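Side-chain contacts in probable zinc protease PqqL (Escherichia coli, PDB 6OFT), which probably cleaves peptide bonds as a zinc-dependent metalloendopeptidase of the M16 family, with the first half of the periplasmic enzyme present in this chain: residues Asn33-Ile38 and Arg384-Ser389; Val100-Thr105 and Gln111-Ile116; Glu119-Ala124 and Asp218-Leu223. All blocks are in the same frame, centred on the assembly; numbering follows the deposited sequence.

Contact 1 of 3, residues Asn33-Ile38 and Arg384-Ser389; sequences NLWLQI and RLASSS
Gln37 reaches Ala386 and Ser389 because its side chain is nearly straight: CG lies opposite the backbone N (chi1 171°), and the chain stays extended until the amide, which turns both polar ends toward the helix. Ser389 answers with OG likewise opposite its own N, placing the hydroxyl in front of that amide. Two bonds follow. Ser389 OG donates to Gln37 OE1 over a short 2.6 Å, arriving in the carbonyl plane at a C=O...donor angle of 147°. In the other direction, Gln37 NE2 gives a hydrogen to the backbone oxygen Ala386 O at 3.0 Å. The N-H...O angle is 157°, and Ala386 O lies almost in the amide plane of Gln37, although NE2 itself stands tilted from the carbonyl plane of Ala386.

A further bond from NE2 to Glu95 OE1 helps fix the rotation of the amide, and the carboxylate may polarise it. Glutamine suits this buried place because it is long enough to span the gap, donates and accepts at once, and brings no charge. Next to it Trp35 makes an apolar contact, its CZ3 lying 3.7 Å from Ala386 CB. The methyl sits at the edge of the indole, near its plane, and alanine's small size lets the helix come this close to so large a ring.

Strand 31-38 lies between strands 199-205 and 96-103 in the mixed sheet. Trp35 and Gln37 point from it toward helix 378-391, where Trp35 also touches Arg379, Thr382 and Ser383. The alternate residues Leu34 and Leu36 instead pack on helix 107-122, so helices cover this strand on both faces of the sheet.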
ATOM      1  N   ASN A  33      -0.977  19.899  -4.357  1.00 23.92           N
ATOM      2  CA  ASN A  33      -1.758  18.700  -4.574  1.00 22.87           C
ATOM      3  C   ASN A  33      -3.024  18.889  -3.773  1.00 24.81           C
ATOM      4  O   ASN A  33      -2.978  19.326  -2.612  1.00 22.80           O
ATOM      5  CB  ASN A  33      -1.018  17.451  -4.111  1.00 21.45           C
ATOM      6  CG  ASN A  33      -0.031  16.918  -5.105  1.00 34.95           C
ATOM      7  OD1 ASN A  33       0.075  17.390  -6.242  1.00 25.48           O
ATOM      8  ND2 ASN A  33       0.740  15.937  -4.681  1.00 26.28           N
ATOM      9  N   LEU A  34      -4.158  18.652  -4.428  1.00 21.14           N
ATOM     10  CA  LEU A  34      -5.483  18.730  -3.814  1.00 21.61           C
ATOM     11  C   LEU A  34      -6.093  17.363  -4.030  1.00 23.85           C
ATOM     12  O   LEU A  34      -6.286  16.954  -5.180  1.00 22.12           O
ATOM     13  CB  LEU A  34      -6.356  19.837  -4.447  1.00 22.00           C
ATOM     14  CG  LEU A  34      -5.810  21.274  -4.456  1.00 26.65           C
ATOM     15  CD1 LEU A  34      -6.748  22.186  -5.218  1.00 26.74           C
ATOM     16  CD2 LEU A  34      -5.600  21.823  -3.025  1.00 28.64           C
ATOM     17  N   TRP A  35      -6.259  16.598  -2.937  1.00 19.19           N
ATOM     18  CA  TRP A  35      -6.801  15.249  -3.003  1.00 19.12           C
ATOM     19  C   TRP A  35      -8.040  15.136  -2.150  1.00 23.41           C
ATOM     20  O   TRP A  35      -8.005  15.503  -0.969  1.00 22.27           O
ATOM     21  CB  TRP A  35      -5.790  14.188  -2.490  1.00 18.54           C
ATOM     22  CG  TRP A  35      -4.573  13.888  -3.328  1.00 19.92           C
ATOM     23  CD1 TRP A  35      -4.038  14.647  -4.336  1.00 22.88           C
ATOM     24  CD2 TRP A  35      -3.676  12.788  -3.135  1.00 19.81           C
ATOM     25  NE1 TRP A  35      -2.899  14.048  -4.827  1.00 22.26           N
ATOM     26  CE2 TRP A  35      -2.647  12.909  -4.100  1.00 23.71           C
ATOM     27  CE3 TRP A  35      -3.636  11.710  -2.228  1.00 20.97           C
ATOM     28  CZ2 TRP A  35      -1.571  12.009  -4.164  1.00 23.18           C
ATOM     29  CZ3 TRP A  35      -2.595  10.790  -2.324  1.00 22.42           C
ATOM     30  CH2 TRP A  35      -1.587  10.937  -3.290  1.00 23.38           C
ATOM     31  N   LEU A  36      -9.115  14.561  -2.720  1.00 19.43           N
ATOM     32  CA  LEU A  36     -10.333  14.269  -1.983  1.00 18.89           C
ATOM     33  C   LEU A  36     -10.318  12.760  -1.717  1.00 23.61           C
ATOM     34  O   LEU A  36     -10.326  11.945  -2.654  1.00 22.53           O
ATOM     35  CB  LEU A  36     -11.610  14.698  -2.733  1.00 18.42           C
ATOM     36  CG  LEU A  36     -12.936  14.266  -2.060  1.00 22.75           C
ATOM     37  CD1 LEU A  36     -13.105  14.929  -0.648  1.00 21.92           C
ATOM     38  CD2 LEU A  36     -14.142  14.538  -2.981  1.00 23.09           C
ATOM     39  N   GLN A  37     -10.295  12.402  -0.432  1.00 20.41           N
ATOM     40  CA  GLN A  37     -10.225  11.020   0.002  1.00 19.92           C
ATOM     41  C   GLN A  37     -11.535  10.532   0.613  1.00 23.27           C
ATOM     42  O   GLN A  37     -11.958  11.016   1.656  1.00 21.17           O
ATOM     43  CB  GLN A  37      -9.022  10.841   0.965  1.00 20.98           C
ATOM     44  CG  GLN A  37      -8.932   9.482   1.676  1.00 20.30           C
ATOM     45  CD  GLN A  37      -7.861   9.526   2.723  1.00 27.93           C
ATOM     46  OE1 GLN A  37      -7.937  10.288   3.689  1.00 23.07           O
ATOM     47  NE2 GLN A  37      -6.827   8.734   2.546  1.00 22.07           N
ATOM     48  N   ILE A  38     -12.160   9.545  -0.044  1.00 20.20           N
ATOM     49  CA  ILE A  38     -13.383   8.904   0.436  1.00 20.97           C
ATOM     50  C   ILE A  38     -12.882   7.698   1.197  1.00 24.44           C
ATOM     51  O   ILE A  38     -12.183   6.878   0.612  1.00 22.89           O
ATOM     52  CB  ILE A  38     -14.358   8.486  -0.719  1.00 23.35           C
ATOM     53  CG1 ILE A  38     -14.509   9.591  -1.825  1.00 23.01           C
ATOM     54  CG2 ILE A  38     -15.712   8.015  -0.174  1.00 24.73           C
ATOM     55  CD1 ILE A  38     -14.999  10.990  -1.432  1.00 25.16           C
ATOM     56  N   ARG A 384       2.054   9.522   1.680  1.00 21.48           N
ATOM     57  CA  ARG A 384       2.301   9.172   3.086  1.00 20.55           C
ATOM     58  C   ARG A 384       1.230   9.794   3.990  1.00 23.31           C
ATOM     59  O   ARG A 384       0.743   9.134   4.906  1.00 21.80           O
ATOM     60  CB  ARG A 384       3.734   9.573   3.523  1.00 21.48           C
ATOM     61  CG  ARG A 384       4.049   9.207   4.977  1.00 31.79           C
ATOM     62  CD  ARG A 384       5.546   9.146   5.312  1.00 34.91           C
ATOM     63  NE  ARG A 384       6.102  10.433   5.730  1.00 39.74           N
ATOM     64  CZ  ARG A 384       6.100  10.890   6.982  1.00 53.33           C
ATOM     65  NH1 ARG A 384       5.531  10.186   7.956  1.00 31.84           N
ATOM     66  NH2 ARG A 384       6.649  12.065   7.266  1.00 40.73           N
ATOM     67  N   LEU A 385       0.862  11.063   3.735  1.00 22.10           N
ATOM     68  CA  LEU A 385      -0.175  11.757   4.512  1.00 22.19           C
ATOM     69  C   LEU A 385      -1.557  11.111   4.271  1.00 23.70           C
ATOM     70  O   LEU A 385      -2.326  10.911   5.221  1.00 22.54           O
ATOM     71  CB  LEU A 385      -0.189  13.268   4.177  1.00 23.06           C
ATOM     72  CG  LEU A 385      -1.123  14.133   5.021  1.00 28.63           C
ATOM     73  CD1 LEU A 385      -0.788  14.031   6.514  1.00 30.22           C
ATOM     74  CD2 LEU A 385      -1.102  15.596   4.550  1.00 28.47           C
ATOM     75  N   ALA A 386      -1.845  10.727   3.014  1.00 19.86           N
ATOM     76  CA  ALA A 386      -3.102  10.030   2.673  1.00 19.23           C
ATOM     77  C   ALA A 386      -3.184   8.685   3.424  1.00 22.20           C
ATOM     78  O   ALA A 386      -4.243   8.319   3.931  1.00 21.45           O
ATOM     79  CB  ALA A 386      -3.193   9.804   1.165  1.00 19.54           C
ATOM     80  N   SER A 387      -2.049   7.977   3.519  1.00 19.34           N
ATOM     81  CA  SER A 387      -1.930   6.704   4.226  1.00 19.61           C
ATOM     82  C   SER A 387      -2.178   6.884   5.730  1.00 23.89           C
ATOM     83  O   SER A 387      -2.871   6.072   6.337  1.00 23.19           O
ATOM     84  CB  SER A 387      -0.540   6.113   3.993  1.00 23.58           C
ATOM     85  OG  SER A 387      -0.532   4.750   4.375  1.00 39.46           O
ATOM     86  N   SER A 388      -1.618   7.955   6.339  1.00 21.89           N
ATOM     87  CA  SER A 388      -1.822   8.250   7.767  1.00 21.68           C
ATOM     88  C   SER A 388      -3.292   8.522   8.030  1.00 24.70           C
ATOM     89  O   SER A 388      -3.854   8.047   9.021  1.00 25.87           O
ATOM     90  CB  SER A 388      -0.981   9.454   8.195  1.00 24.47           C
ATOM     91  OG  SER A 388       0.374   9.195   7.895  1.00 32.30           O
ATOM     92  N   SER A 389      -3.921   9.248   7.113  1.00 20.61           N
ATOM     93  CA  SER A 389      -5.344   9.580   7.167  1.00 20.67           C
ATOM     94  C   SER A 389      -6.222   8.325   7.078  1.00 27.77           C
ATOM     95  O   SER A 389      -7.176   8.173   7.861  1.00 28.87           O
ATOM     96  CB  SER A 389      -5.701  10.548   6.045  1.00 21.70           C
ATOM     97  OG  SER A 389      -7.074  10.888   6.106  1.00 26.63           O
TER

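Contact 2 of 3, residues Val100-Thr105 and Gln111-Ile116; sequences VSLPTT and QQVMAI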
ATOM      1  N   VAL A 100      -5.836  16.194  -7.937  1.00 21.00           N
ATOM      2  CA  VAL A 100      -5.527  17.303  -8.833  1.00 20.46           C
ATOM      3  C   VAL A 100      -4.208  17.962  -8.335  1.00 24.40           C
ATOM      4  O   VAL A 100      -4.071  18.256  -7.150  1.00 23.25           O
ATOM      5  CB  VAL A 100      -6.667  18.353  -9.003  1.00 23.03           C
ATOM      6  CG1 VAL A 100      -6.276  19.437 -10.019  1.00 22.07           C
ATOM      7  CG2 VAL A 100      -7.996  17.705  -9.402  1.00 22.53           C
ATOM      8  N   SER A 101      -3.260  18.176  -9.252  1.00 20.01           N
ATOM      9  CA  SER A 101      -2.008  18.882  -9.013  1.00 19.46           C
ATOM     10  C   SER A 101      -2.022  20.071  -9.968  1.00 21.87           C
ATOM     11  O   SER A 101      -2.231  19.888 -11.167  1.00 19.25           O
ATOM     12  CB  SER A 101      -0.806  17.992  -9.326  1.00 23.48           C
ATOM     13  OG  SER A 101       0.395  18.627  -8.900  1.00 29.93           O
ATOM     14  N   LEU A 102      -1.860  21.288  -9.441  1.00 19.15           N
ATOM     15  CA  LEU A 102      -1.880  22.487 -10.273  1.00 19.77           C
ATOM     16  C   LEU A 102      -0.995  23.577  -9.667  1.00 24.71           C
ATOM     17  O   LEU A 102      -0.682  23.490  -8.476  1.00 23.81           O
ATOM     18  CB  LEU A 102      -3.345  22.994 -10.460  1.00 19.87           C
ATOM     19  CG  LEU A 102      -4.008  23.792  -9.322  1.00 23.85           C
ATOM     20  CD1 LEU A 102      -5.120  24.657  -9.860  1.00 23.49           C
ATOM     21  CD2 LEU A 102      -4.550  22.881  -8.216  1.00 24.28           C
ATOM     22  N   PRO A 103      -0.626  24.641 -10.430  1.00 22.07           N
ATOM     23  CA  PRO A 103       0.126  25.746  -9.814  1.00 21.77           C
ATOM     24  C   PRO A 103      -0.731  26.512  -8.797  1.00 24.78           C
ATOM     25  O   PRO A 103      -1.961  26.477  -8.872  1.00 22.88           O
ATOM     26  CB  PRO A 103       0.459  26.659 -11.006  1.00 24.04           C
ATOM     27  CG  PRO A 103       0.176  25.855 -12.233  1.00 27.87           C
ATOM     28  CD  PRO A 103      -0.917  24.925 -11.849  1.00 23.52           C
ATOM     29  N   THR A 104      -0.089  27.233  -7.867  1.00 22.65           N
ATOM     30  CA  THR A 104      -0.799  28.048  -6.875  1.00 23.10           C
ATOM     31  C   THR A 104      -0.889  29.515  -7.341  1.00 29.52           C
ATOM     32  O   THR A 104      -1.582  30.310  -6.706  1.00 30.94           O
ATOM     33  CB  THR A 104      -0.070  28.017  -5.530  1.00 30.74           C
ATOM     34  OG1 THR A 104       1.266  28.477  -5.722  1.00 30.89           O
ATOM     35  CG2 THR A 104      -0.059  26.654  -4.895  1.00 30.37           C
ATOM     36  N   THR A 105      -0.208  29.862  -8.444  1.00 25.71           N
ATOM     37  CA  THR A 105      -0.073  31.240  -8.925  1.00 27.08           C
ATOM     38  C   THR A 105      -1.336  31.834  -9.596  1.00 31.56           C
ATOM     39  O   THR A 105      -1.448  33.062  -9.650  1.00 31.29           O
ATOM     40  CB  THR A 105       1.166  31.361  -9.810  1.00 37.29           C
ATOM     41  OG1 THR A 105       1.167  30.308 -10.767  1.00 35.62           O
ATOM     42  CG2 THR A 105       2.463  31.285  -8.990  1.00 38.33           C
ATOM     43  N   GLN A 111      -9.734  28.151  -7.258  1.00 22.46           N
ATOM     44  CA  GLN A 111     -11.151  28.287  -6.921  1.00 22.10           C
ATOM     45  C   GLN A 111     -12.041  27.400  -7.801  1.00 25.23           C
ATOM     46  O   GLN A 111     -12.948  26.728  -7.296  1.00 24.15           O
ATOM     47  CB  GLN A 111     -11.562  29.773  -6.978  1.00 24.42           C
ATOM     48  CG  GLN A 111     -13.041  30.074  -6.696  1.00 35.11           C
ATOM     49  CD  GLN A 111     -13.619  29.355  -5.489  1.00 50.52           C
ATOM     50  OE1 GLN A 111     -13.055  29.362  -4.372  1.00 40.26           O
ATOM     51  NE2 GLN A 111     -14.772  28.721  -5.707  1.00 37.14           N
ATOM     52  N   GLN A 112     -11.768  27.393  -9.117  1.00 21.59           N
ATOM     53  CA  GLN A 112     -12.474  26.582 -10.068  1.00 21.21           C
ATOM     54  C   GLN A 112     -12.312  25.090  -9.732  1.00 24.71           C
ATOM     55  O   GLN A 112     -13.308  24.367  -9.730  1.00 23.79           O
ATOM     56  CB  GLN A 112     -11.988  26.907 -11.495  1.00 22.96           C
ATOM     57  CG  GLN A 112     -12.639  26.063 -12.575  1.00 32.91           C
ATOM     58  CD  GLN A 112     -14.111  26.334 -12.731  1.00 47.98           C
ATOM     59  OE1 GLN A 112     -14.521  27.086 -13.610  1.00 40.11           O
ATOM     60  NE2 GLN A 112     -14.937  25.701 -11.898  1.00 39.59           N
ATOM     61  N   VAL A 113     -11.063  24.640  -9.402  1.00 21.25           N
ATOM     62  CA  VAL A 113     -10.774  23.243  -9.038  1.00 21.17           C
ATOM     63  C   VAL A 113     -11.564  22.865  -7.754  1.00 23.67           C
ATOM     64  O   VAL A 113     -12.175  21.794  -7.691  1.00 23.39           O
ATOM     65  CB  VAL A 113      -9.231  22.975  -8.924  1.00 24.76           C
ATOM     66  CG1 VAL A 113      -8.935  21.641  -8.255  1.00 24.52           C
ATOM     67  CG2 VAL A 113      -8.554  23.029 -10.293  1.00 24.12           C
ATOM     68  N   MET A 114     -11.597  23.773  -6.772  1.00 19.77           N
ATOM     69  CA  MET A 114     -12.326  23.573  -5.507  1.00 19.11           C
ATOM     70  C   MET A 114     -13.840  23.429  -5.744  1.00 24.04           C
ATOM     71  O   MET A 114     -14.493  22.653  -5.049  1.00 24.22           O
ATOM     72  CB  MET A 114     -12.057  24.740  -4.551  1.00 20.95           C
ATOM     73  CG  MET A 114     -10.670  24.726  -3.923  1.00 24.17           C
ATOM     74  SD  MET A 114     -10.189  23.168  -3.129  1.00 27.84           S
ATOM     75  CE  MET A 114     -11.394  23.048  -1.816  1.00 25.06           C
ATOM     76  N   ALA A 115     -14.383  24.174  -6.723  1.00 21.53           N
ATOM     77  CA  ALA A 115     -15.803  24.140  -7.096  1.00 21.09           C
ATOM     78  C   ALA A 115     -16.156  22.766  -7.686  1.00 25.62           C
ATOM     79  O   ALA A 115     -17.216  22.225  -7.360  1.00 25.30           O
ATOM     80  CB  ALA A 115     -16.116  25.244  -8.080  1.00 22.20           C
ATOM     81  N   ILE A 116     -15.227  22.170  -8.482  1.00 22.27           N
ATOM     82  CA  ILE A 116     -15.362  20.818  -9.042  1.00 21.19           C
ATOM     83  C   ILE A 116     -15.345  19.785  -7.896  1.00 23.34           C
ATOM     84  O   ILE A 116     -16.149  18.858  -7.918  1.00 23.54           O
ATOM     85  CB  ILE A 116     -14.297  20.531 -10.142  1.00 23.50           C
ATOM     86  CG1 ILE A 116     -14.544  21.406 -11.404  1.00 24.22           C
ATOM     87  CG2 ILE A 116     -14.266  19.038 -10.512  1.00 23.42           C
ATOM     88  CD1 ILE A 116     -13.425  21.440 -12.424  1.00 24.15           C
TER
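This is a purely apolar strand-to-helix contact between neighbours in the chain, in which Val113 of helix 107-122 settles on Val100 and Leu102 of strand 96-103, on one face of the six-stranded mixed sheet. The two strand residues are two apart, so their side chains leave the strand on the same face, while Ser101 between them points away and bonds through OG to Asn33 OD1 and Gln31 NE2.

Val113 spends one methyl on each partner. Its CG1 meets Val100 CG1 at 3.9 Å, the two valines meeting end-on. Its other branch, CG2, lies 3.8 Å from Leu102 CD1, and here the leucine and valine side chains run alongside each other in opposite senses. Leu102 carries CG between its backbone N and carbonyl carbon (chi1 79°), an uncommon choice for leucine, which brings CD1 to the valine.

The branched residues fit their places. The two methyls of the beta-branched valine stand close to the helix backbone and can each meet a different strand residue; the nearest CA atoms, those of Val100 and Val113, are 7.9 Å apart, and the longer leucine makes up the distance where the chains diverge. Leu34 of the adjoining strand touches both Leu102 and Val113, and Phe76 of helix 71-77 touches Val100, adding to the apolar layer.

This strand, short loop and helix packed back on the sheet belong to the alpha+beta fold of M16 peptidase domains, in which helix 52-59 bears the predicted zinc ligands His54 and His58.

Contact 3 of 3, residues Glu119-Ala124 and Asp218-Leu223; sequences EWSNAA and DNLSKL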
ATOM      1  N   GLU A 119     -18.735  19.570  -6.056  1.00 21.26           N
ATOM      2  CA  GLU A 119     -19.721  18.819  -6.824  1.00 21.83           C
ATOM      3  C   GLU A 119     -19.422  17.331  -6.897  1.00 25.09           C
ATOM      4  O   GLU A 119     -20.351  16.542  -6.997  1.00 22.94           O
ATOM      5  CB  GLU A 119     -19.918  19.419  -8.220  1.00 23.52           C
ATOM      6  CG  GLU A 119     -20.381  20.862  -8.126  1.00 30.05           C
ATOM      7  CD  GLU A 119     -21.557  21.207  -9.007  1.00 41.58           C
ATOM      8  OE1 GLU A 119     -21.800  20.492 -10.008  1.00 32.29           O
ATOM      9  OE2 GLU A 119     -22.240  22.204  -8.688  1.00 46.70           O
ATOM     10  N   TRP A 120     -18.141  16.923  -6.832  1.00 22.74           N
ATOM     11  CA  TRP A 120     -17.854  15.492  -6.805  1.00 22.21           C
ATOM     12  C   TRP A 120     -18.372  14.932  -5.464  1.00 25.69           C
ATOM     13  O   TRP A 120     -18.824  13.792  -5.413  1.00 24.80           O
ATOM     14  CB  TRP A 120     -16.344  15.242  -6.933  1.00 20.68           C
ATOM     15  CG  TRP A 120     -15.801  15.360  -8.328  1.00 20.99           C
ATOM     16  CD1 TRP A 120     -16.504  15.301  -9.499  1.00 24.18           C
ATOM     17  CD2 TRP A 120     -14.425  15.525  -8.690  1.00 20.44           C
ATOM     18  NE1 TRP A 120     -15.645  15.395 -10.572  1.00 23.45           N
ATOM     19  CE2 TRP A 120     -14.359  15.514 -10.104  1.00 23.98           C
ATOM     20  CE3 TRP A 120     -13.228  15.650  -7.954  1.00 21.12           C
ATOM     21  CZ2 TRP A 120     -13.149  15.636 -10.796  1.00 22.41           C
ATOM     22  CZ3 TRP A 120     -12.029  15.765  -8.645  1.00 22.07           C
ATOM     23  CH2 TRP A 120     -11.997  15.747 -10.048  1.00 22.42           C
ATOM     24  N   SER A 121     -18.320  15.764  -4.393  1.00 22.38           N
ATOM     25  CA  SER A 121     -18.754  15.409  -3.043  1.00 22.89           C
ATOM     26  C   SER A 121     -20.234  15.013  -2.906  1.00 29.01           C
ATOM     27  O   SER A 121     -20.520  14.112  -2.117  1.00 30.10           O
ATOM     28  CB  SER A 121     -18.424  16.526  -2.061  1.00 24.90           C
ATOM     29  OG  SER A 121     -17.019  16.690  -1.952  1.00 34.47           O
ATOM     30  N   ASN A 122     -21.163  15.689  -3.631  1.00 26.52           N
ATOM     31  CA  ASN A 122     -22.613  15.432  -3.523  1.00 27.42           C
ATOM     32  C   ASN A 122     -23.467  15.781  -4.772  1.00 31.75           C
ATOM     33  O   ASN A 122     -24.694  15.674  -4.693  1.00 32.80           O
ATOM     34  CB  ASN A 122     -23.179  16.183  -2.289  1.00 28.13           C
ATOM     35  CG  ASN A 122     -23.329  17.682  -2.468  1.00 46.62           C
ATOM     36  OD1 ASN A 122     -22.713  18.318  -3.339  1.00 34.72           O
ATOM     37  ND2 ASN A 122     -24.179  18.279  -1.652  1.00 42.98           N
ATOM     38  N   ALA A 123     -22.858  16.231  -5.890  1.00 26.95           N
ATOM     39  CA  ALA A 123     -23.667  16.668  -7.038  1.00 26.53           C
ATOM     40  C   ALA A 123     -23.402  15.919  -8.362  1.00 29.20           C
ATOM     41  O   ALA A 123     -23.801  16.415  -9.421  1.00 28.49           O
ATOM     42  CB  ALA A 123     -23.538  18.171  -7.232  1.00 26.98           C
ATOM     43  N   ALA A 124     -22.825  14.705  -8.300  1.00 25.68           N
ATOM     44  CA  ALA A 124     -22.630  13.851  -9.491  1.00 26.34           C
ATOM     45  C   ALA A 124     -24.032  13.422  -9.966  1.00 30.10           C
ATOM     46  O   ALA A 124     -24.886  13.139  -9.122  1.00 29.08           O
ATOM     47  CB  ALA A 124     -21.808  12.630  -9.138  1.00 26.60           C
ATOM     48  N   ASP A 218     -14.377  28.011   2.340  1.00 26.20           N
ATOM     49  CA  ASP A 218     -15.197  28.725   1.350  1.00 25.67           C
ATOM     50  C   ASP A 218     -15.913  27.809   0.375  1.00 31.18           C
ATOM     51  O   ASP A 218     -16.951  28.196  -0.162  1.00 32.65           O
ATOM     52  CB  ASP A 218     -14.354  29.719   0.541  1.00 26.49           C
ATOM     53  CG  ASP A 218     -13.858  30.938   1.299  1.00 35.10           C
ATOM     54  OD1 ASP A 218     -13.082  31.724   0.711  1.00 37.35           O
ATOM     55  OD2 ASP A 218     -14.234  31.101   2.484  1.00 36.59           O
ATOM     56  N   ASN A 219     -15.366  26.606   0.130  1.00 26.44           N
ATOM     57  CA  ASN A 219     -15.923  25.726  -0.884  1.00 26.15           C
ATOM     58  C   ASN A 219     -16.531  24.422  -0.396  1.00 30.04           C
ATOM     59  O   ASN A 219     -17.261  23.795  -1.159  1.00 30.68           O
ATOM     60  CB  ASN A 219     -14.845  25.436  -1.924  1.00 25.07           C
ATOM     61  CG  ASN A 219     -14.457  26.676  -2.681  1.00 40.33           C
ATOM     62  OD1 ASN A 219     -15.224  27.191  -3.488  1.00 40.88           O
ATOM     63  ND2 ASN A 219     -13.271  27.192  -2.431  1.00 29.01           N
ATOM     64  N   LEU A 220     -16.252  23.998   0.839  1.00 25.46           N
ATOM     65  CA  LEU A 220     -16.742  22.688   1.286  1.00 24.68           C
ATOM     66  C   LEU A 220     -17.595  22.719   2.540  1.00 27.28           C
ATOM     67  O   LEU A 220     -18.146  21.682   2.911  1.00 26.31           O
ATOM     68  CB  LEU A 220     -15.554  21.693   1.463  1.00 23.96           C
ATOM     69  CG  LEU A 220     -14.708  21.402   0.199  1.00 27.62           C
ATOM     70  CD1 LEU A 220     -13.422  20.666   0.544  1.00 26.63           C
ATOM     71  CD2 LEU A 220     -15.508  20.626  -0.855  1.00 30.45           C
ATOM     72  N   SER A 221     -17.710  23.877   3.195  1.00 25.56           N
ATOM     73  CA  SER A 221     -18.504  23.969   4.421  1.00 27.35           C
ATOM     74  C   SER A 221     -20.023  24.004   4.160  1.00 32.15           C
ATOM     75  O   SER A 221     -20.799  23.644   5.057  1.00 31.89           O
ATOM     76  CB  SER A 221     -18.047  25.134   5.303  1.00 32.66           C
ATOM     77  OG  SER A 221     -18.297  26.392   4.703  1.00 41.39           O
ATOM     78  N   LYS A 222     -20.444  24.369   2.932  1.00 29.62           N
ATOM     79  CA  LYS A 222     -21.871  24.412   2.582  1.00 31.03           C
ATOM     80  C   LYS A 222     -22.466  23.030   2.229  1.00 35.05           C
ATOM     81  O   LYS A 222     -23.684  22.937   2.028  1.00 35.75           O
ATOM     82  CB  LYS A 222     -22.164  25.447   1.487  1.00 34.28           C
ATOM     83  CG  LYS A 222     -22.114  26.892   2.015  1.00 49.07           C
ATOM     84  CD  LYS A 222     -23.027  27.865   1.243  1.00 57.96           C
ATOM     85  CE  LYS A 222     -22.400  28.482   0.009  1.00 66.16           C
ATOM     86  NZ  LYS A 222     -21.313  29.444   0.344  1.00 77.66           N
ATOM     87  N   LEU A 223     -21.628  21.960   2.168  1.00 29.72           N
ATOM     88  CA  LEU A 223     -22.122  20.599   1.900  1.00 29.11           C
ATOM     89  C   LEU A 223     -23.024  20.192   3.082  1.00 34.13           C
ATOM     90  O   LEU A 223     -22.598  20.368   4.229  1.00 32.51           O
ATOM     91  CB  LEU A 223     -20.979  19.562   1.766  1.00 28.29           C
ATOM     92  CG  LEU A 223     -19.971  19.705   0.619  1.00 32.17           C
ATOM     93  CD1 LEU A 223     -18.777  18.792   0.846  1.00 31.38           C
ATOM     94  CD2 LEU A 223     -20.598  19.399  -0.728  1.00 35.09           C
TER
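Both segments lie where a helix gives way to loop: 119-124 carries the last part of helix 107-122 into loop, and 218-223 runs off helix 209-220 through a type I beta turn from Leu220 to Leu223. They belong to the helical layer of the alpha+beta fold of the M16 domain, where these two helices lie side by side on one sheet face. The backbones are nearest at Asn122 and Leu223, whose CA atoms are 7.5 Å apart. Ala123 N bonds to Glu119 O at 2.8 Å, while Asn16 ND2 binds the carbonyl oxygens of Leu220 and Leu223, which probably helps to hold the turn.

Leu223 carries the contact. The turn delivers it toward the other segment, and with CG placed opposite its carbonyl carbon (chi1 -64°) both methyls face 119-124. CD1 rests 3.7 Å from Ser121 CB, and CD2 stands 3.8 Å from the same carbon. CD2 also touches the side chain of Asn122, 3.7 Å from its CG, where the two side chains meet at an angle at the exposed margin.

Leucine suits the turn's last position, for its fork can straddle two neighbouring residues. Serine suits this buried place because it is small and its hydroxyl has a partner within its own helix: Ser121 OG bonds to Phe117 O. The same OG lies 4.4 Å from Leu220 CD2.

Overall arrangement
From the N terminus, strand 31-38 opens the long loop that contact 1 closes only at helix 378-391, late in the chain. The other two contacts fall within that loop. Contact 2 closes first, a short turn from strand 96-103 into helix 107-122; contact 3 then opens on the same helix and closes at 218-223, so these two follow in series without crossing. Helix 107-122 links them, and Gln111 NE2 bonds to Asn219 OD1 between them. Strand 31-38 joins contact 1 to both, through the sheet to contact 2 and through Leu36 to Ser121 of contact 3. Together they fasten helices to both faces of one sheet.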